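Local coordinates for putative secreted protein (Streptomyces coelicolor A3, PDB 2QF9) that is of unknown function but is a putative secreted DUF305 protein, whose family is grouped with the ferritin-like helical bundles, at residues A[7-12]-A[136-141]; A[14-19]-A[129-134]. All blocks are in the same frame, centred on the assembly; numbering follows the deposited sequence. Where two conformers were deposited one is given.

Contact 1. Residues A[7-12]-A[136-141]; sequences SADAGF and ERCTVG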
ATOM      1  N   SER A   7      10.393 -21.549  -8.159  1.00 24.24           N
ATOM      2  CA  SER A   7       9.520 -22.209  -7.206  1.00 21.96           C
ATOM      3  C   SER A   7       8.110 -21.615  -7.296  1.00 20.15           C
ATOM      4  O   SER A   7       7.905 -20.526  -7.860  1.00 19.21           O
ATOM      5  CB  SER A   7      10.064 -22.075  -5.783  1.00 21.75           C
ATOM      6  OG  SER A   7       9.990 -20.728  -5.341  1.00 20.73           O
ATOM      7  N   ALA A   8       7.150 -22.356  -6.760  1.00 18.53           N
ATOM      8  CA  ALA A   8       5.785 -21.853  -6.557  1.00 16.94           C
ATOM      9  C   ALA A   8       5.797 -20.615  -5.645  1.00 16.58           C
ATOM     10  O   ALA A   8       5.058 -19.662  -5.868  1.00 15.80           O
ATOM     11  CB  ALA A   8       4.929 -22.950  -5.931  1.00 17.68           C
ATOM     12  N   ASP A   9       6.616 -20.657  -4.592  1.00 15.63           N
ATOM     13  CA  ASP A   9       6.700 -19.534  -3.661  1.00 15.48           C
ATOM     14  C   ASP A   9       7.126 -18.263  -4.392  1.00 14.66           C
ATOM     15  O   ASP A   9       6.500 -17.212  -4.223  1.00 14.38           O
ATOM     16  CB  ASP A   9       7.654 -19.868  -2.525  1.00 15.70           C
ATOM     17  CG  ASP A   9       7.230 -21.131  -1.782  1.00 17.21           C
ATOM     18  OD1 ASP A   9       6.206 -21.086  -1.094  1.00 20.11           O
ATOM     19  OD2 ASP A   9       7.923 -22.160  -1.907  1.00 24.29           O
ATOM     20  N   ALA A  10       8.161 -18.362  -5.223  1.00 14.01           N
ATOM     21  CA  ALA A  10       8.634 -17.182  -5.947  1.00 13.57           C
ATOM     22  C   ALA A  10       7.621 -16.730  -6.994  1.00 13.32           C
ATOM     23  O   ALA A  10       7.344 -15.543  -7.118  1.00 12.84           O
ATOM     24  CB  ALA A  10      10.002 -17.430  -6.591  1.00 14.44           C
ATOM     25  N   GLY A  11       7.097 -17.681  -7.763  1.00 12.58           N
ATOM     26  CA  GLY A  11       6.177 -17.355  -8.863  1.00 12.72           C
ATOM     27  C   GLY A  11       4.896 -16.726  -8.351  1.00 12.27           C
ATOM     28  O   GLY A  11       4.418 -15.745  -8.922  1.00 12.28           O
ATOM     29  N   PHE A  12       4.342 -17.277  -7.277  1.00 12.19           N
ATOM     30  CA  PHE A  12       3.125 -16.703  -6.704  1.00 12.39           C
ATOM     31  C   PHE A  12       3.387 -15.287  -6.198  1.00 12.46           C
ATOM     32  O   PHE A  12       2.599 -14.384  -6.469  1.00 12.24           O
ATOM     33  CB  PHE A  12       2.523 -17.583  -5.603  1.00 12.53           C
ATOM     34  CG  PHE A  12       1.305 -16.981  -4.950  1.00 12.05           C
ATOM     35  CD1 PHE A  12       0.056 -17.026  -5.584  1.00 10.92           C
ATOM     36  CD2 PHE A  12       1.422 -16.345  -3.707  1.00 11.96           C
ATOM     37  CE1 PHE A  12      -1.074 -16.469  -4.955  1.00  9.95           C
ATOM     38  CE2 PHE A  12       0.316 -15.776  -3.070  1.00 11.78           C
ATOM     39  CZ  PHE A  12      -0.945 -15.837  -3.696  1.00  9.51           C
ATOM     40  N   GLU A 136      -2.046 -25.062  -2.733  1.00 19.45           N
ATOM     41  CA  GLU A 136      -1.604 -26.383  -3.201  1.00 21.74           C
ATOM     42  C   GLU A 136      -0.084 -26.539  -3.326  1.00 21.05           C
ATOM     43  O   GLU A 136       0.459 -27.576  -2.932  1.00 21.55           O
ATOM     44  CB  GLU A 136      -2.262 -26.706  -4.541  1.00 21.76           C
ATOM     45  CG  GLU A 136      -1.854 -28.049  -5.156  1.00 24.95           C
ATOM     46  CD  GLU A 136      -2.463 -28.249  -6.526  1.00 25.33           C
ATOM     47  OE1 GLU A 136      -3.633 -27.843  -6.718  1.00 30.19           O
ATOM     48  OE2 GLU A 136      -1.774 -28.812  -7.411  1.00 31.92           O
ATOM     49  N   ARG A 137       0.602 -25.524  -3.865  1.00 19.26           N
ATOM     50  CA  ARG A 137       1.972 -25.698  -4.360  1.00 19.21           C
ATOM     51  C   ARG A 137       3.070 -24.996  -3.537  1.00 18.74           C
ATOM     52  O   ARG A 137       4.226 -25.441  -3.532  1.00 19.02           O
ATOM     53  CB  ARG A 137       2.081 -25.230  -5.814  1.00 19.04           C
ATOM     54  CG  ARG A 137       1.254 -26.020  -6.830  1.00 19.94           C
ATOM     55  CD  ARG A 137       1.389 -25.396  -8.203  1.00 23.46           C
ATOM     56  NE  ARG A 137       0.683 -26.157  -9.234  1.00 27.82           N
ATOM     57  CZ  ARG A 137       1.256 -27.077 -10.012  1.00 31.05           C
ATOM     58  NH1 ARG A 137       2.545 -27.361  -9.878  1.00 31.51           N
ATOM     59  NH2 ARG A 137       0.535 -27.725 -10.925  1.00 32.90           N
ATOM     60  N   CYS A 138       2.731 -23.878  -2.891  1.00 18.03           N
ATOM     61  CA  CYS A 138       3.699 -23.163  -2.056  1.00 17.27           C
ATOM     62  C   CYS A 138       4.215 -24.027  -0.904  1.00 17.56           C
ATOM     63  O   CYS A 138       3.500 -24.918  -0.396  1.00 16.80           O
ATOM     64  CB  CYS A 138       3.098 -21.875  -1.497  1.00 17.19           C
ATOM     65  SG  CYS A 138       2.852 -20.603  -2.787  1.00 18.14           S
ATOM     66  N   THR A 139       5.447 -23.733  -0.497  1.00 17.45           N
ATOM     67  CA  THR A 139       6.117 -24.457   0.590  1.00 18.26           C
ATOM     68  C   THR A 139       6.425 -23.575   1.817  1.00 17.67           C
ATOM     69  O   THR A 139       6.649 -24.086   2.921  1.00 18.48           O
ATOM     70  CB  THR A 139       7.424 -25.147   0.092  1.00 18.56           C
ATOM     71  OG1 THR A 139       8.426 -24.160  -0.180  1.00 21.26           O
ATOM     72  CG2 THR A 139       7.180 -25.960  -1.171  1.00 19.31           C
ATOM     73  N   VAL A 140       6.450 -22.256   1.625  1.00 16.75           N
ATOM     74  CA  VAL A 140       6.723 -21.320   2.709  1.00 16.50           C
ATOM     75  C   VAL A 140       5.448 -21.056   3.521  1.00 16.43           C
ATOM     76  O   VAL A 140       4.428 -20.602   2.980  1.00 16.40           O
ATOM     77  CB  VAL A 140       7.321 -19.978   2.177  1.00 16.08           C
ATOM     78  CG1 VAL A 140       7.455 -18.975   3.300  1.00 16.70           C
ATOM     79  CG2 VAL A 140       8.668 -20.210   1.496  1.00 16.49           C
ATOM     80  N   GLY A 141       5.516 -21.358   4.813  1.00 15.90           N
ATOM     81  CA  GLY A 141       4.340 -21.361   5.676  1.00 15.66           C
ATOM     82  C   GLY A 141       3.581 -20.046   5.672  1.00 15.80           C
ATOM     83  O   GLY A 141       2.363 -20.033   5.491  1.00 15.93           O
TER
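The carboxylate of D9 meets T139 and V140 where the chain leaves helix 109-137. D9 OD1 takes two backbone N-H groups. T139 N reaches D9 OD1 on its syn lone pair, at 2.8 Å. V140 N comes to D9 OD1 from above the carboxylate plane, in a nearly straight bond of 3.0 Å. T139 OG1 donates to D9 OD2 at 2.7 Å, on the syn side and tilted 24° out of the carboxylate plane. CG of D9 stands anti to the carbonyl carbon (chi1 -57°), which turns the carboxyl group toward 136-141. E143 OE1 lies close to D9 OD1, a like charge probably offset in part by the three donors. An alanine in place of D9 would probably leave both N-H groups and the threonine hydroxyl without this acceptor, and the turn less firmly fixed.

The other contacts are apolar. A8 CB rests 3.7 Å from R137 CB. C138 SG sits 4.1 Å from F12 CB and lies obliquely to the F12 ring, a sulfur-aromatic contact. V140 packs on L63 of the second subunit.

S7 OG accepts from A10 N, the N-cap bond of helix 8-31. The arrangement is a helix start tied by an aspartate to the connection between two later helices of an all-helical bundle.

Contact 2. Residues A[14-19]-A[129-134]; sequences RDMSVH and HMAKGC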
ATOM      1  N   ARG A  14       5.656 -13.131  -7.262  1.00 12.44           N
ATOM      2  CA  ARG A  14       5.797 -12.251  -8.433  0.50 12.61           C
ATOM      3  C   ARG A  14       4.440 -11.935  -9.066  1.00 12.85           C
ATOM      4  O   ARG A  14       4.080 -10.754  -9.284  1.00 13.79           O
ATOM      5  CB  ARG A  14       6.708 -12.891  -9.491  0.50 12.41           C
ATOM      6  CG  ARG A  14       8.183 -12.827  -9.172  0.50 12.40           C
ATOM      7  CD  ARG A  14       9.025 -13.419 -10.295  0.50 13.54           C
ATOM      8  NE  ARG A  14      10.430 -13.471  -9.903  0.50 15.15           N
ATOM      9  CZ  ARG A  14      11.114 -14.576  -9.604  0.50 14.98           C
ATOM     10  NH1 ARG A  14      12.384 -14.474  -9.240  0.50 12.26           N
ATOM     11  NH2 ARG A  14      10.550 -15.773  -9.686  0.50 15.83           N
ATOM     12  N   ASP A  15       3.685 -12.993  -9.352  1.00 12.08           N
ATOM     13  CA  ASP A  15       2.435 -12.893 -10.111  1.00 11.83           C
ATOM     14  C   ASP A  15       1.354 -12.210  -9.292  1.00 10.93           C
ATOM     15  O   ASP A  15       0.683 -11.292  -9.780  1.00 10.90           O
ATOM     16  CB  ASP A  15       1.961 -14.282 -10.548  1.00 11.49           C
ATOM     17  CG  ASP A  15       2.848 -14.908 -11.642  1.00 12.96           C
ATOM     18  OD1 ASP A  15       3.753 -14.244 -12.185  1.00 14.97           O
ATOM     19  OD2 ASP A  15       2.589 -16.076 -11.971  1.00 16.05           O
HETATM   20  N   MSE A  16       1.197 -12.623  -8.038  1.00 10.92           N
HETATM   21  CA  MSE A  16       0.156 -12.017  -7.225  1.00 10.64           C
HETATM   22  C   MSE A  16       0.505 -10.555  -6.917  1.00 10.38           C
HETATM   23  O   MSE A  16      -0.399  -9.732  -6.758  1.00 10.07           O
HETATM   24  CB  MSE A  16      -0.134 -12.848  -5.962  1.00 10.72           C
HETATM   25  CG  MSE A  16      -1.349 -12.390  -5.216  1.00 10.41           C
HETATM   26 SE   MSE A  16      -3.022 -12.502  -6.277  1.00 18.76          SE
HETATM   27  CE  MSE A  16      -3.459 -14.285  -5.755  1.00 21.45           C
ATOM     28  N   SER A  17       1.799 -10.207  -6.845  1.00 10.71           N
ATOM     29  CA  SER A  17       2.156  -8.791  -6.650  1.00 11.48           C
ATOM     30  C   SER A  17       1.668  -7.900  -7.812  1.00 11.34           C
ATOM     31  O   SER A  17       1.112  -6.810  -7.588  1.00 11.32           O
ATOM     32  CB  SER A  17       3.659  -8.624  -6.416  1.00 11.18           C
ATOM     33  OG  SER A  17       3.978  -9.119  -5.128  1.00 11.96           O
ATOM     34  N   VAL A  18       1.870  -8.370  -9.043  1.00 11.21           N
ATOM     35  CA  VAL A  18       1.367  -7.654 -10.222  1.00 10.97           C
ATOM     36  C   VAL A  18      -0.175  -7.588 -10.204  1.00  9.82           C
ATOM     37  O   VAL A  18      -0.764  -6.559 -10.526  1.00 10.00           O
ATOM     38  CB  VAL A  18       1.896  -8.289 -11.529  1.00 11.10           C
ATOM     39  CG1 VAL A  18       1.267  -7.619 -12.751  1.00 12.91           C
ATOM     40  CG2 VAL A  18       3.427  -8.183 -11.604  1.00 13.10           C
ATOM     41  N   HIS A  19      -0.819  -8.690  -9.813  1.00  9.32           N
ATOM     42  CA  HIS A  19      -2.286  -8.747  -9.758  1.00  9.54           C
ATOM     43  C   HIS A  19      -2.820  -7.719  -8.743  1.00  9.37           C
ATOM     44  O   HIS A  19      -3.723  -6.912  -9.053  1.00  9.89           O
ATOM     45  CB  HIS A  19      -2.707 -10.155  -9.363  1.00  8.97           C
ATOM     46  CG  HIS A  19      -4.084 -10.548  -9.823  1.00  9.67           C
ATOM     47  ND1 HIS A  19      -5.192 -10.446  -9.014  1.00 11.34           N
ATOM     48  CD2 HIS A  19      -4.511 -11.121 -10.978  1.00 12.03           C
ATOM     49  CE1 HIS A  19      -6.248 -10.928  -9.654  1.00 10.91           C
ATOM     50  NE2 HIS A  19      -5.867 -11.332 -10.851  1.00 13.04           N
ATOM     51  N   HIS A 129      -8.433 -18.198  -7.742  1.00 14.28           N
ATOM     52  CA  HIS A 129      -7.828 -19.268  -8.530  1.00 15.14           C
ATOM     53  C   HIS A 129      -6.307 -19.364  -8.296  1.00 14.83           C
ATOM     54  O   HIS A 129      -5.772 -20.438  -8.022  1.00 14.88           O
ATOM     55  CB  HIS A 129      -8.135 -19.053 -10.004  1.00 15.62           C
ATOM     56  CG  HIS A 129      -7.528 -20.082 -10.897  1.00 19.39           C
ATOM     57  ND1 HIS A 129      -8.011 -21.371 -10.976  1.00 23.98           N
ATOM     58  CD2 HIS A 129      -6.472 -20.022 -11.738  1.00 24.12           C
ATOM     59  CE1 HIS A 129      -7.280 -22.058 -11.838  1.00 24.77           C
ATOM     60  NE2 HIS A 129      -6.340 -21.262 -12.315  1.00 25.55           N
HETATM   61  N   MSE A 130      -5.633 -18.222  -8.378  1.00 14.11           N
HETATM   62  CA  MSE A 130      -4.195 -18.151  -8.148  1.00 15.32           C
HETATM   63  C   MSE A 130      -3.811 -18.475  -6.703  1.00 14.76           C
HETATM   64  O   MSE A 130      -2.834 -19.208  -6.469  1.00 15.44           O
HETATM   65  CB  MSE A 130      -3.677 -16.762  -8.524  1.00 14.54           C
HETATM   66  CG  MSE A 130      -3.875 -16.410  -9.968  1.00 16.35           C
HETATM   67 SE   MSE A 130      -3.633 -14.479 -10.255  1.00 18.88          SE
HETATM   68  CE  MSE A 130      -1.749 -14.284  -9.748  1.00 20.89           C
ATOM     69  N   ALA A 131      -4.563 -17.939  -5.742  1.00 14.15           N
ATOM     70  CA  ALA A 131      -4.284 -18.186  -4.320  1.00 14.43           C
ATOM     71  C   ALA A 131      -4.438 -19.683  -3.990  1.00 14.70           C
ATOM     72  O   ALA A 131      -3.618 -20.273  -3.257  1.00 14.79           O
ATOM     73  CB  ALA A 131      -5.196 -17.371  -3.456  1.00 14.14           C
ATOM     74  N   LYS A 132      -5.484 -20.288  -4.552  1.00 14.76           N
ATOM     75  CA  LYS A 132      -5.701 -21.729  -4.431  1.00 15.84           C
ATOM     76  C   LYS A 132      -4.497 -22.501  -4.950  1.00 16.08           C
ATOM     77  O   LYS A 132      -4.113 -23.523  -4.350  1.00 16.37           O
ATOM     78  CB  LYS A 132      -6.988 -22.157  -5.151  1.00 15.51           C
ATOM     79  CG  LYS A 132      -8.249 -21.864  -4.374  1.00 17.38           C
ATOM     80  CD  LYS A 132      -9.480 -22.306  -5.172  1.00 18.58           C
ATOM     81  CE  LYS A 132     -10.773 -22.089  -4.404  1.00 21.57           C
ATOM     82  NZ  LYS A 132     -11.960 -22.398  -5.296  1.00 23.20           N
ATOM     83  N   GLY A 133      -3.896 -22.011  -6.040  1.00 15.30           N
ATOM     84  CA  GLY A 133      -2.694 -22.619  -6.614  1.00 16.16           C
ATOM     85  C   GLY A 133      -1.537 -22.607  -5.621  1.00 16.01           C
ATOM     86  O   GLY A 133      -0.800 -23.588  -5.495  1.00 16.20           O
ATOM     87  N   CYS A 134      -1.365 -21.487  -4.922  1.00 15.59           N
ATOM     88  CA  CYS A 134      -0.337 -21.388  -3.883  1.00 16.05           C
ATOM     89  C   CYS A 134      -0.672 -22.267  -2.661  1.00 16.58           C
ATOM     90  O   CYS A 134       0.218 -22.896  -2.094  1.00 16.40           O
ATOM     91  CB  CYS A 134      -0.102 -19.925  -3.488  1.00 16.32           C
ATOM     92  SG  CYS A 134       1.135 -19.633  -2.174  1.00 15.95           S
TER
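M16 and M130 meet in a buried, apolar helix-to-helix contact in the interior of the chain. No hydrogen bond crosses it. The short axes of 14-19 and 129-134 run nearly antiparallel, at 157°, and come no closer than 11.0 Å. Long side chains bridge that distance. Both methionines are selenomethionine in this crystal.

CE of M16 reaches M130 CB at 3.7 Å and lies 4.2 Å from A131 CB. CG of M16 is anti to the backbone N (chi1 -170°), and bends at chi2 and chi3 then bring CE beside M130 CB. M130 reaches back the other way. Its CE lies 3.8 Å from D15 CB and also touches the backbone there.

This is the antiparallel packing of helices 8-31 and 109-137 in a helical bundle, consistent with the ferritin-like clan of the family. M150 of helix 141-167 and M57 of helix 37-63 also pack on M16.

M130 SE sits over one face of the H19 ring, 3.9 Å from its centroid and offset toward the rim. M130 SE comes nearest to H19 CD2, at 3.5 Å. The H19 ring is anchored by NE2, which is hydrogen-bonded to P93 O. D15 turns its polar end elsewhere: OD2 accepts from W77 NE1 and M75 N.

In the fold
Both contacts join helix 8-31 to helix 109-137 or the turn that follows it. Contact 1 lies at one end of the bundle, its centre about 18 Å from the chain centre, and is partly buried. Contact 2 is fully buried, its centre about 8 Å from the chain centre. Their chemistry differs accordingly. The outer contact centres on a carboxylate gripped by N-H and hydroxyl donors, with apolar packing beside it, and it touches the second subunit. The inner one joins its helices through apolar and selenium-aromatic contacts alone. The centres of contact 1 and contact 2 are about 10 Å apart. F12 links them, with F12 CG 3.6 Å from C134 CB. The C134-C138 disulfide ties 129-134 to 136-141.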